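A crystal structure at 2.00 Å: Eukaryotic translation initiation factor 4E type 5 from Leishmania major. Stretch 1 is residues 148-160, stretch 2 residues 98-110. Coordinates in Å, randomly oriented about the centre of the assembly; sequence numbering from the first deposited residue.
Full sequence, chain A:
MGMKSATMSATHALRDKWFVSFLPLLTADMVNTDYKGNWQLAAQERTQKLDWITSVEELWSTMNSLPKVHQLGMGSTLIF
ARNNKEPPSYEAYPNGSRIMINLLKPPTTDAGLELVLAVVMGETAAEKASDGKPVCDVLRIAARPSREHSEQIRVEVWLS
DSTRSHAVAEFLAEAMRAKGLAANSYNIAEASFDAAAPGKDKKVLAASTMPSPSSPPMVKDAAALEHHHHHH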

# COMPACT_ATOMS: atom_id res chain seq x y z
N GLU A 148 -3.14 -12.71 -18.20
CA GLU A 148 -1.72 -12.88 -18.45
C GLU A 148 -0.91 -12.96 -17.16
O GLU A 148 0.08 -13.68 -17.11
CB GLU A 148 -1.21 -11.76 -19.36
CG GLU A 148 -1.74 -11.85 -20.78
CD GLU A 148 -3.20 -11.50 -20.95
OE1 GLU A 148 -3.71 -10.70 -20.13
OE2 GLU A 148 -3.85 -12.03 -21.89
N HIS A 149 -1.33 -12.20 -16.12
CA HIS A 149 -0.62 -12.18 -14.85
C HIS A 149 -1.59 -12.34 -13.68
O HIS A 149 -2.08 -11.36 -13.12
CB HIS A 149 0.20 -10.90 -14.72
CG HIS A 149 1.15 -10.68 -15.85
ND1 HIS A 149 2.29 -11.44 -16.00
CD2 HIS A 149 1.08 -9.80 -16.88
CE1 HIS A 149 2.89 -10.99 -17.08
NE2 HIS A 149 2.20 -10.00 -17.64
N SER A 150 -1.86 -13.60 -13.33
CA SER A 150 -2.79 -13.94 -12.27
C SER A 150 -2.37 -13.50 -10.84
O SER A 150 -3.22 -13.39 -9.97
CB SER A 150 -3.09 -15.43 -12.32
OG SER A 150 -1.92 -16.17 -11.99
N GLU A 151 -1.07 -13.26 -10.60
CA GLU A 151 -0.65 -12.81 -9.26
C GLU A 151 -0.29 -11.33 -9.21
O GLU A 151 0.27 -10.88 -8.23
CB GLU A 151 0.47 -13.68 -8.70
CG GLU A 151 0.08 -15.15 -8.66
CD GLU A 151 1.05 -16.08 -7.96
OE1 GLU A 151 1.86 -15.59 -7.15
OE2 GLU A 151 0.98 -17.30 -8.22
N GLN A 152 -0.65 -10.56 -10.24
CA GLN A 152 -0.35 -9.14 -10.29
C GLN A 152 -1.02 -8.34 -9.19
O GLN A 152 -2.20 -8.55 -8.90
CB GLN A 152 -0.74 -8.56 -11.65
CG GLN A 152 -0.28 -7.12 -11.83
CD GLN A 152 -0.74 -6.52 -13.14
OE1 GLN A 152 -1.45 -7.16 -13.95
NE2 GLN A 152 -0.36 -5.25 -13.35
N ILE A 153 -0.24 -7.45 -8.54
CA ILE A 153 -0.72 -6.52 -7.51
C ILE A 153 -0.15 -5.11 -7.75
O ILE A 153 0.83 -4.94 -8.47
CB ILE A 153 -0.43 -7.01 -6.06
CG1 ILE A 153 1.09 -7.00 -5.74
CG2 ILE A 153 -1.03 -8.38 -5.81
CD1 ILE A 153 1.44 -7.46 -4.33
N ARG A 154 -0.77 -4.09 -7.14
CA ARG A 154 -0.26 -2.73 -7.19
C ARG A 154 -0.12 -2.19 -5.79
O ARG A 154 -1.06 -2.26 -5.02
CB ARG A 154 -1.17 -1.79 -7.99
CG ARG A 154 -0.53 -0.39 -8.12
CD ARG A 154 -1.46 0.66 -8.65
NE ARG A 154 -2.04 0.33 -9.94
CZ ARG A 154 -3.02 1.02 -10.52
NH1 ARG A 154 -3.56 2.08 -9.90
NH2 ARG A 154 -3.50 0.65 -11.70
N VAL A 155 1.04 -1.64 -5.47
CA VAL A 155 1.26 -1.00 -4.18
C VAL A 155 1.30 0.50 -4.43
O VAL A 155 2.01 0.98 -5.32
CB VAL A 155 2.53 -1.51 -3.48
CG1 VAL A 155 2.66 -0.87 -2.09
CG2 VAL A 155 2.53 -3.03 -3.36
N GLU A 156 0.49 1.25 -3.71
CA GLU A 156 0.41 2.70 -3.82
C GLU A 156 0.91 3.30 -2.51
O GLU A 156 0.36 2.99 -1.45
CB GLU A 156 -1.05 3.12 -4.08
CG GLU A 156 -1.31 4.62 -4.08
CD GLU A 156 -2.76 5.01 -4.34
OE1 GLU A 156 -3.00 6.15 -4.79
OE2 GLU A 156 -3.65 4.17 -4.08
N VAL A 157 1.94 4.13 -2.57
CA VAL A 157 2.52 4.76 -1.38
C VAL A 157 2.22 6.25 -1.37
O VAL A 157 2.54 6.92 -2.35
CB VAL A 157 4.07 4.57 -1.35
CG1 VAL A 157 4.65 5.03 -0.02
CG2 VAL A 157 4.47 3.12 -1.67
N TRP A 158 1.64 6.80 -0.29
CA TRP A 158 1.35 8.24 -0.20
C TRP A 158 2.40 8.91 0.65
O TRP A 158 2.62 8.51 1.79
CB TRP A 158 -0.04 8.54 0.39
CG TRP A 158 -1.22 8.09 -0.43
CD1 TRP A 158 -1.20 7.51 -1.67
CD2 TRP A 158 -2.60 8.17 -0.05
NE1 TRP A 158 -2.48 7.23 -2.08
CE2 TRP A 158 -3.36 7.63 -1.11
CE3 TRP A 158 -3.27 8.67 1.07
CZ2 TRP A 158 -4.75 7.52 -1.05
CZ3 TRP A 158 -4.66 8.60 1.10
CH2 TRP A 158 -5.38 8.04 0.04
N LEU A 159 3.09 9.89 0.07
CA LEU A 159 4.13 10.63 0.78
C LEU A 159 3.54 11.96 1.25
O LEU A 159 2.83 12.60 0.49
CB LEU A 159 5.34 10.92 -0.12
CG LEU A 159 5.77 9.91 -1.20
CD1 LEU A 159 7.02 10.34 -1.83
CD2 LEU A 159 6.03 8.57 -0.63
N SER A 160 3.86 12.39 2.47
CA SER A 160 3.38 13.68 2.96
C SER A 160 4.17 14.86 2.36
O SER A 160 3.66 15.99 2.31
CB SER A 160 3.41 13.73 4.48
OG SER A 160 4.73 13.62 4.98
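Stretch 2 98-110: RIMINLLKPPTTD

Stretch 2 lies beside stretch 1 as an antiparallel neighbour in a β-sheet. Its strand, Arg-98 to Leu-103, pairs with the strand Ile-153 to Leu-159; the two axes approach to 4.7 Å, and their N-to-C directions differ by 164°. After Leu-103 the strand ends; Leu-104 breaks the extended course (phi/psi -78/-44), and after a cis peptide bond before Pro-107 the chain enters a helix at Thr-108. Together the stretches bury 1038 Å², both sides summed.

After Glu-148, which is out of reach of stretch 2, a type I turn runs from His-149 to Gln-152, closed by a weak hydrogen bond from Gln-152 N to His-149 O (3.3 Å). The His-149 ring carries Leu-104 CD1 over one face, 4.2 Å from the ring centroid and 21° off its normal, a CH-pi contact. Glu-151 meets stretch 2 through two waters: one accepts from Glu-151 N (3.0 Å) and donates to Leu-104 O (2.8 Å), while the other donates to Glu-151 OE1 (2.6 Å) and lies 2.6 Å from Thr-109 OG1. At Gln-152, the amide NE2 packs 3.5 Å from Leu-104 CD2.

From Ile-153 the register is regular, odd residues of stretch 1 forming the hydrogen-bonded pairs. Ile-153 faces Leu-103 with CA atoms 5.4 Å apart: Leu-103 N donates to Ile-153 O at 2.9 Å and Ile-153 N to Leu-103 O at 3.0 Å. Ile-153 CD1 packs against Leu-103 CD1 at 3.9 Å. Arg-154 opposes Asn-102 in a pair without backbone hydrogen bonds, CA to CA 4.4 Å; the two side chains lie on the same face, and Arg-154 NE donates to Asn-102 OD1 at 3.3 Å, with an angle of 144°, and Arg-154 CD rests 3.4 Å from Met-100 CE.

Val-155 and Ile-101 exchange N-to-O hydrogen bonds, each 2.9 Å and within 10° of linear. Glu-156 pairs with Met-100, its CG 3.5 Å from Met-100 SD. The extended glutamate, t at chi1 and chi2, brings OE1 to Arg-98 NH1 at 3.0 Å, a salt bridge at the guanidinium edge; the same OE1 accepts from Trp-158 NE1 at 3.0 Å, so one oxygen joins both members of the next non-hydrogen-bonded pair.

Val-157 N donates to Ile-99 O (2.9 Å), and Ile-99 N returns a bond to Val-157 O (3.0 Å). On their face of the sheet, shared with Ile-153, Val-155, Ile-101 and Leu-103, Val-157 CG2 reaches Ile-101 CD1 at 4.3 Å. Trp-158 CD1 then lies 3.9 Å from Arg-98 CB, and Leu-159 CD1 closes the contact 4.1 Å from Ile-99 CD1.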

# COMPACT_ATOMS: atom_id res chain seq x y z
N ARG A 98 2.31 10.62 -4.71
CA ARG A 98 2.30 9.18 -4.57
C ARG A 98 3.26 8.45 -5.50
O ARG A 98 3.69 8.99 -6.52
CB ARG A 98 0.87 8.65 -4.72
CG ARG A 98 0.33 8.79 -6.12
CD ARG A 98 -1.17 8.57 -6.18
NE ARG A 98 -1.68 8.90 -7.51
CZ ARG A 98 -2.61 8.20 -8.15
NH1 ARG A 98 -3.13 7.11 -7.60
NH2 ARG A 98 -3.00 8.57 -9.36
N ILE A 99 3.61 7.21 -5.11
CA ILE A 99 4.46 6.33 -5.91
C ILE A 99 3.68 5.04 -6.14
O ILE A 99 3.18 4.45 -5.18
CB ILE A 99 5.83 6.07 -5.21
CG1 ILE A 99 6.70 7.32 -5.21
CG2 ILE A 99 6.56 4.91 -5.87
CD1 ILE A 99 7.88 7.22 -4.31
N MET A 100 3.51 4.64 -7.41
CA MET A 100 2.82 3.39 -7.73
C MET A 100 3.83 2.37 -8.16
O MET A 100 4.68 2.67 -9.00
CB MET A 100 1.79 3.55 -8.86
CG MET A 100 0.91 4.75 -8.74
SD MET A 100 -0.06 4.98 -7.28
CE MET A 100 -1.47 3.94 -7.72
N ILE A 101 3.78 1.19 -7.56
CA ILE A 101 4.66 0.08 -7.90
C ILE A 101 3.78 -1.08 -8.34
O ILE A 101 3.04 -1.63 -7.52
CB ILE A 101 5.53 -0.32 -6.69
CG1 ILE A 101 6.35 0.87 -6.16
CG2 ILE A 101 6.44 -1.49 -7.02
CD1 ILE A 101 6.52 0.86 -4.75
N ASN A 102 3.85 -1.47 -9.62
CA ASN A 102 3.09 -2.64 -10.11
C ASN A 102 3.98 -3.86 -10.09
O ASN A 102 5.08 -3.81 -10.63
CB ASN A 102 2.56 -2.41 -11.51
CG ASN A 102 1.51 -1.32 -11.54
OD1 ASN A 102 0.35 -1.55 -11.22
ND2 ASN A 102 1.91 -0.12 -11.92
N LEU A 103 3.54 -4.94 -9.45
CA LEU A 103 4.34 -6.16 -9.32
C LEU A 103 3.59 -7.22 -10.11
O LEU A 103 2.49 -7.59 -9.73
CB LEU A 103 4.44 -6.55 -7.84
CG LEU A 103 5.03 -5.49 -6.92
CD1 LEU A 103 4.89 -5.89 -5.44
CD2 LEU A 103 6.50 -5.18 -7.32
N LEU A 104 4.16 -7.67 -11.24
CA LEU A 104 3.48 -8.59 -12.14
C LEU A 104 3.43 -10.06 -11.74
O LEU A 104 2.41 -10.70 -11.96
CB LEU A 104 4.08 -8.49 -13.57
CG LEU A 104 4.13 -7.13 -14.28
CD1 LEU A 104 4.38 -7.32 -15.76
CD2 LEU A 104 2.85 -6.36 -14.14
N LYS A 105 4.54 -10.64 -11.26
CA LYS A 105 4.59 -12.09 -11.01
C LYS A 105 5.65 -12.51 -10.00
O LYS A 105 6.57 -11.75 -9.74
CB LYS A 105 4.86 -12.78 -12.36
CG LYS A 105 6.17 -12.34 -13.00
CD LYS A 105 6.40 -13.02 -14.33
CE LYS A 105 7.43 -12.30 -15.15
NZ LYS A 105 7.69 -12.98 -16.44
N PRO A 106 5.57 -13.72 -9.41
CA PRO A 106 6.63 -14.16 -8.49
C PRO A 106 7.95 -14.36 -9.22
O PRO A 106 7.96 -14.67 -10.42
CB PRO A 106 6.12 -15.50 -7.96
CG PRO A 106 5.18 -15.99 -9.02
CD PRO A 106 4.53 -14.77 -9.57
N PRO A 107 9.09 -14.22 -8.51
CA PRO A 107 9.22 -13.84 -7.09
C PRO A 107 9.12 -12.33 -6.82
O PRO A 107 9.14 -11.92 -5.67
CB PRO A 107 10.61 -14.38 -6.73
CG PRO A 107 11.39 -14.28 -8.02
CD PRO A 107 10.40 -14.43 -9.15
N THR A 108 8.98 -11.51 -7.88
CA THR A 108 8.89 -10.04 -7.76
C THR A 108 7.74 -9.57 -6.85
O THR A 108 7.93 -8.65 -6.06
CB THR A 108 8.83 -9.41 -9.15
OG1 THR A 108 10.00 -9.80 -9.90
CG2 THR A 108 8.71 -7.91 -9.09
N THR A 109 6.58 -10.19 -6.96
CA THR A 109 5.43 -9.82 -6.13
C THR A 109 5.76 -9.97 -4.63
O THR A 109 5.59 -9.03 -3.86
CB THR A 109 4.23 -10.69 -6.52
OG1 THR A 109 4.65 -12.05 -6.61
CG2 THR A 109 3.61 -10.25 -7.83
N ASP A 110 6.36 -11.10 -4.26
CA ASP A 110 6.68 -11.36 -2.87
C ASP A 110 7.80 -10.46 -2.38
O ASP A 110 7.59 -9.71 -1.43
CB ASP A 110 6.99 -12.84 -2.65
CG ASP A 110 5.79 -13.74 -2.85
OD1 ASP A 110 4.75 -13.48 -2.21
OD2 ASP A 110 5.89 -14.69 -3.65
O HOH W 1 1.42 -13.32 -12.23
O HOH W 2 2.90 -13.73 -5.59